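Local coordinates for protein type III effector HopU1 (Pseudomonas syringae pv. tomato, PDB 3U0J) that probably transfers ADP-ribose from NAD+ to arginine side chains of plant target proteins, as other bacterial arginine-specific ADP-ribosyltransferases do, at residues K149-A154 with E241-M246; A180-L185 with N216-Q221. All coordinates share one frame; numbering follows the deposited sequence.

Interaction 1: K149-A154 with E241-M246; sequences KMLSSA and EIMLPM
L151 and M243 join helix 145-162 to strand 241-243, the middle strand of a small antiparallel sheet in the ADP-ribosyltransferase fold. That strand probably belongs to the active site. E239 and E241 fit the E-x-E motif of arginine-specific members of the family, and the carboxylate of E241 is hydrogen-bonded through OE1 to OG of S234 and more weakly through OE2 to OG of S199 on the next strand. The contact itself lies on the helix-facing side of M243. Its thioether SD is 3.8 Å from CD1 of L151, with CD2 of L151 close behind at 4.1 Å. The two side chains cross at about a right angle. M243 reaches the leucine because its CG stands anti to the backbone N (chi1 -176°) and the chain stays extended as far as SD. It bends only there, at chi3 (-75°), which turns the terminal methyl aside.

The second touch lies past the end of the strand. Here OG of S152 is 4.2 Å from SD of M246, a van der Waals approach. A water links the same two residues. It accepts a hydrogen bond of 2.8 Å from the backbone N of M246 and lies 3.0 Å from OG of S152. The hydroxyl is also hydrogen-bonded to O of I148, one turn back on its own helix. No direct hydrogen bond spans the segments. F197 touches both L151 and M246. The chemistry is thus split: a leucine-methionine contact at the strand, and beside it a buried serine whose polarity is met by a helix carbonyl and a bridging water.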
# COMPACT_ATOMS: atom_id res chain seq x y z
N LYS A 149 7.13 4.14 8.93
CA LYS A 149 7.64 3.12 9.82
C LYS A 149 6.49 2.31 10.36
O LYS A 149 6.57 1.09 10.41
CB LYS A 149 8.50 3.72 10.95
CG LYS A 149 9.69 4.56 10.46
CD LYS A 149 10.75 4.73 11.54
CE LYS A 149 10.18 5.34 12.83
NZ LYS A 149 11.18 5.36 13.95
N MET A 150 5.41 2.97 10.76
CA MET A 150 4.30 2.24 11.35
C MET A 150 3.73 1.26 10.34
O MET A 150 3.47 0.11 10.68
CB MET A 150 3.23 3.18 11.90
CG MET A 150 2.46 2.61 13.11
SD MET A 150 3.43 1.84 14.43
CE MET A 150 2.15 0.84 15.06
N LEU A 151 3.56 1.70 9.09
CA LEU A 151 2.98 0.84 8.05
C LEU A 151 3.91 -0.34 7.78
O LEU A 151 3.46 -1.49 7.68
CB LEU A 151 2.74 1.61 6.76
CG LEU A 151 1.44 1.35 5.99
CD1 LEU A 151 1.65 1.48 4.50
CD2 LEU A 151 0.82 0.01 6.31
N SER A 152 5.21 -0.07 7.67
CA SER A 152 6.16 -1.15 7.48
C SER A 152 6.01 -2.18 8.60
O SER A 152 5.88 -3.37 8.34
CB SER A 152 7.58 -0.62 7.43
OG SER A 152 7.79 0.18 6.28
N SER A 153 6.02 -1.72 9.85
CA SER A 153 5.88 -2.63 10.97
C SER A 153 4.59 -3.44 10.85
O SER A 153 4.59 -4.64 11.07
CB SER A 153 5.90 -1.88 12.31
OG SER A 153 5.78 -2.77 13.41
N ALA A 154 3.50 -2.77 10.50
CA ALA A 154 2.22 -3.45 10.39
C ALA A 154 2.34 -4.62 9.44
O ALA A 154 1.97 -5.75 9.78
CB ALA A 154 1.15 -2.51 9.93
N GLU A 241 -7.56 -6.56 -0.56
CA GLU A 241 -6.20 -6.21 -0.95
C GLU A 241 -5.04 -6.89 -0.21
O GLU A 241 -5.11 -7.22 0.97
CB GLU A 241 -6.02 -4.70 -0.99
CG GLU A 241 -6.58 -4.00 0.18
CD GLU A 241 -6.74 -2.51 -0.08
OE1 GLU A 241 -7.84 -2.00 0.27
OE2 GLU A 241 -5.78 -1.86 -0.62
N ILE A 242 -3.96 -7.11 -0.95
CA ILE A 242 -2.69 -7.56 -0.44
C ILE A 242 -1.72 -6.41 -0.69
O ILE A 242 -1.71 -5.85 -1.80
CB ILE A 242 -2.24 -8.77 -1.25
CG1 ILE A 242 -3.28 -9.88 -1.19
CG2 ILE A 242 -0.91 -9.26 -0.75
CD1 ILE A 242 -3.63 -10.29 0.21
N MET A 243 -0.93 -6.03 0.32
CA MET A 243 -0.01 -4.88 0.22
C MET A 243 1.42 -5.39 0.35
O MET A 243 1.67 -6.34 1.10
CB MET A 243 -0.34 -3.83 1.31
CG MET A 243 0.49 -2.51 1.28
SD MET A 243 -0.03 -1.22 2.46
CE MET A 243 -1.51 -0.60 1.70
N LEU A 244 2.36 -4.80 -0.40
CA LEU A 244 3.77 -5.22 -0.32
C LEU A 244 4.60 -4.21 0.43
O LEU A 244 4.30 -3.03 0.40
CB LEU A 244 4.37 -5.39 -1.71
CG LEU A 244 3.96 -6.59 -2.56
CD1 LEU A 244 3.61 -7.73 -1.66
CD2 LEU A 244 2.76 -6.24 -3.38
N PRO A 245 5.67 -4.66 1.09
CA PRO A 245 6.61 -3.74 1.75
C PRO A 245 7.33 -2.84 0.74
O PRO A 245 7.42 -3.23 -0.42
CB PRO A 245 7.64 -4.69 2.38
CG PRO A 245 7.00 -6.03 2.41
CD PRO A 245 6.08 -6.07 1.23
N MET A 246 7.83 -1.69 1.17
CA MET A 246 8.66 -0.82 0.33
C MET A 246 9.68 -1.62 -0.49
O MET A 246 10.16 -2.67 -0.05
CB MET A 246 9.43 0.19 1.20
CG MET A 246 8.59 1.21 1.93
SD MET A 246 9.62 2.14 3.09
CE MET A 246 10.89 0.95 3.48
O HOH W 1 8.08 -1.75 3.94

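Interaction 2: A180-L185 with N216-Q221; sequences ARLYHL and NNIAFQ
A single methyl group of the helix, CD1 of L182, makes both touches with I218 and F220 on the strand. CD1 is 3.6 Å from CZ of the F220 ring and 4.2 Å from CE1. It meets that ring obliquely. It also lies 4.1 Å from CG2 of I218. L182 can serve both residues because CD1 extends anti to CA (chi2 171°), away from the helix backbone. I218 and F220 are two apart on the strand, so their side chains fall on the same side of the sheet. On I218 it is the CG2 branch that touches. The F220 ring approaches from the opposite direction to L182, and its far end does the touching.

The backbones stay well apart, with CA of L182 and CA of I218 9.8 Å from each other. No hydrogen bond crosses between the segments. The contact is wholly apolar, and all three side chains are buried. At its start the strand carries a classic beta bulge, where N217 and I218 both face I172.

Strand 218-224 runs between strand 167-172, antiparallel to it, and strand 263-269, parallel to it. Helix 176-188 packs against this sheet. F265 of strand 263-269 touches both L182 and I218, and it meets the ring of Y183 edge-to-face. On the other flank F220 touches I172 and R170. R170 fits the position of the arginine in the R-S-E signature of this enzyme class. The helix therefore packs on two adjoining strands, 218-224 and 263-269, while I218 and F220 reach on to strand 167-172.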
# COMPACT_ATOMS: atom_id res chain seq x y z
N ALA A 180 5.37 1.36 -23.37
CA ALA A 180 6.67 1.11 -23.99
C ALA A 180 7.75 0.76 -22.96
O ALA A 180 8.59 -0.14 -23.18
CB ALA A 180 7.08 2.31 -24.81
N ARG A 181 7.75 1.46 -21.82
CA ARG A 181 8.75 1.19 -20.81
C ARG A 181 8.65 -0.24 -20.31
O ARG A 181 9.66 -0.92 -20.14
CB ARG A 181 8.64 2.16 -19.64
CG ARG A 181 9.70 1.94 -18.59
CD ARG A 181 9.41 2.78 -17.38
NE ARG A 181 9.53 4.20 -17.71
CZ ARG A 181 8.77 5.16 -17.19
NH1 ARG A 181 7.80 4.84 -16.32
NH2 ARG A 181 8.95 6.43 -17.55
N LEU A 182 7.42 -0.69 -20.08
CA LEU A 182 7.24 -2.02 -19.52
C LEU A 182 7.68 -3.08 -20.52
O LEU A 182 8.40 -4.01 -20.16
CB LEU A 182 5.79 -2.24 -19.11
CG LEU A 182 5.44 -1.36 -17.92
CD1 LEU A 182 3.97 -1.37 -17.59
CD2 LEU A 182 6.26 -1.82 -16.72
N TYR A 183 7.26 -2.93 -21.78
CA TYR A 183 7.69 -3.88 -22.80
C TYR A 183 9.20 -3.83 -22.86
O TYR A 183 9.85 -4.86 -22.95
CB TYR A 183 7.09 -3.57 -24.16
CG TYR A 183 5.70 -4.13 -24.37
CD1 TYR A 183 5.48 -5.49 -24.52
CD2 TYR A 183 4.60 -3.29 -24.45
CE1 TYR A 183 4.22 -5.99 -24.72
CE2 TYR A 183 3.34 -3.78 -24.65
CZ TYR A 183 3.15 -5.13 -24.78
OH TYR A 183 1.88 -5.61 -24.98
N HIS A 184 9.77 -2.64 -22.75
CA HIS A 184 11.22 -2.53 -22.72
C HIS A 184 11.87 -3.29 -21.55
O HIS A 184 12.84 -4.02 -21.74
CB HIS A 184 11.65 -1.07 -22.70
CG HIS A 184 13.13 -0.90 -22.73
ND1 HIS A 184 13.89 -1.24 -23.84
CD2 HIS A 184 14.00 -0.45 -21.80
CE1 HIS A 184 15.16 -0.99 -23.58
NE2 HIS A 184 15.26 -0.51 -22.35
N LEU A 185 11.35 -3.10 -20.35
CA LEU A 185 11.87 -3.79 -19.18
C LEU A 185 11.85 -5.28 -19.42
O LEU A 185 12.83 -6.00 -19.17
CB LEU A 185 11.03 -3.44 -17.95
CG LEU A 185 11.59 -2.48 -16.90
CD1 LEU A 185 12.73 -1.67 -17.44
CD2 LEU A 185 10.51 -1.57 -16.34
N ASN A 216 -8.87 1.12 -16.69
CA ASN A 216 -7.45 0.80 -16.76
C ASN A 216 -7.09 0.04 -18.03
O ASN A 216 -7.83 -0.85 -18.45
CB ASN A 216 -7.00 0.00 -15.54
CG ASN A 216 -7.13 0.80 -14.24
OD1 ASN A 216 -7.37 0.23 -13.17
ND2 ASN A 216 -6.97 2.11 -14.34
N ASN A 217 -5.96 0.39 -18.64
CA ASN A 217 -5.51 -0.26 -19.87
C ASN A 217 -4.24 -1.09 -19.67
O ASN A 217 -3.83 -1.83 -20.56
CB ASN A 217 -5.28 0.77 -20.98
CG ASN A 217 -4.25 1.80 -20.60
OD1 ASN A 217 -4.05 2.07 -19.42
ND2 ASN A 217 -3.59 2.38 -21.59
N ILE A 218 -3.63 -0.99 -18.49
CA ILE A 218 -2.49 -1.84 -18.16
C ILE A 218 -2.81 -2.78 -17.00
O ILE A 218 -3.11 -2.33 -15.90
CB ILE A 218 -1.27 -0.99 -17.81
CG1 ILE A 218 -0.92 -0.09 -19.00
CG2 ILE A 218 -0.10 -1.87 -17.41
CD1 ILE A 218 0.08 1.01 -18.67
N ALA A 219 -2.77 -4.08 -17.24
CA ALA A 219 -3.04 -5.04 -16.17
C ALA A 219 -1.77 -5.72 -15.72
O ALA A 219 -0.91 -6.06 -16.54
CB ALA A 219 -4.07 -6.08 -16.61
N PHE A 220 -1.65 -5.94 -14.42
CA PHE A 220 -0.53 -6.68 -13.87
C PHE A 220 -1.04 -7.94 -13.21
O PHE A 220 -1.89 -7.89 -12.31
CB PHE A 220 0.21 -5.84 -12.84
CG PHE A 220 1.00 -4.72 -13.42
CD1 PHE A 220 2.30 -4.91 -13.83
CD2 PHE A 220 0.45 -3.46 -13.57
CE1 PHE A 220 3.04 -3.87 -14.37
CE2 PHE A 220 1.20 -2.42 -14.11
CZ PHE A 220 2.50 -2.63 -14.50
N GLN A 221 -0.53 -9.08 -13.65
CA GLN A 221 -0.86 -10.32 -13.00
C GLN A 221 0.35 -10.76 -12.25
O GLN A 221 1.34 -11.17 -12.85
CB GLN A 221 -1.25 -11.37 -14.02
CG GLN A 221 -1.53 -12.71 -13.39
CD GLN A 221 -1.87 -13.73 -14.43
OE1 GLN A 221 -2.81 -13.55 -15.21
NE2 GLN A 221 -1.10 -14.82 -14.45

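In the fold
From the N terminus the chain passes several helices and a small sheet before helix 145-162, which supplies the first half of interaction 1. It then forms strand 167-172 and helix 176-188, where residues 180-185 begin interaction 2. Strand 218-224 closes that shorter loop of 30 residues. The chain goes on to strand 241-243 and the turn after it, which close interaction 1 over 86 residues. Interaction 2 thus lies wholly within the span of interaction 1, and the two do not cross. Their centres are 24 Å apart, and their nearest atoms about 10 Å. Interaction 1 ties helix 145-162 to the small antiparallel sheet near the chain centre. Interaction 2 holds helix 176-188 to the five-stranded mixed sheet.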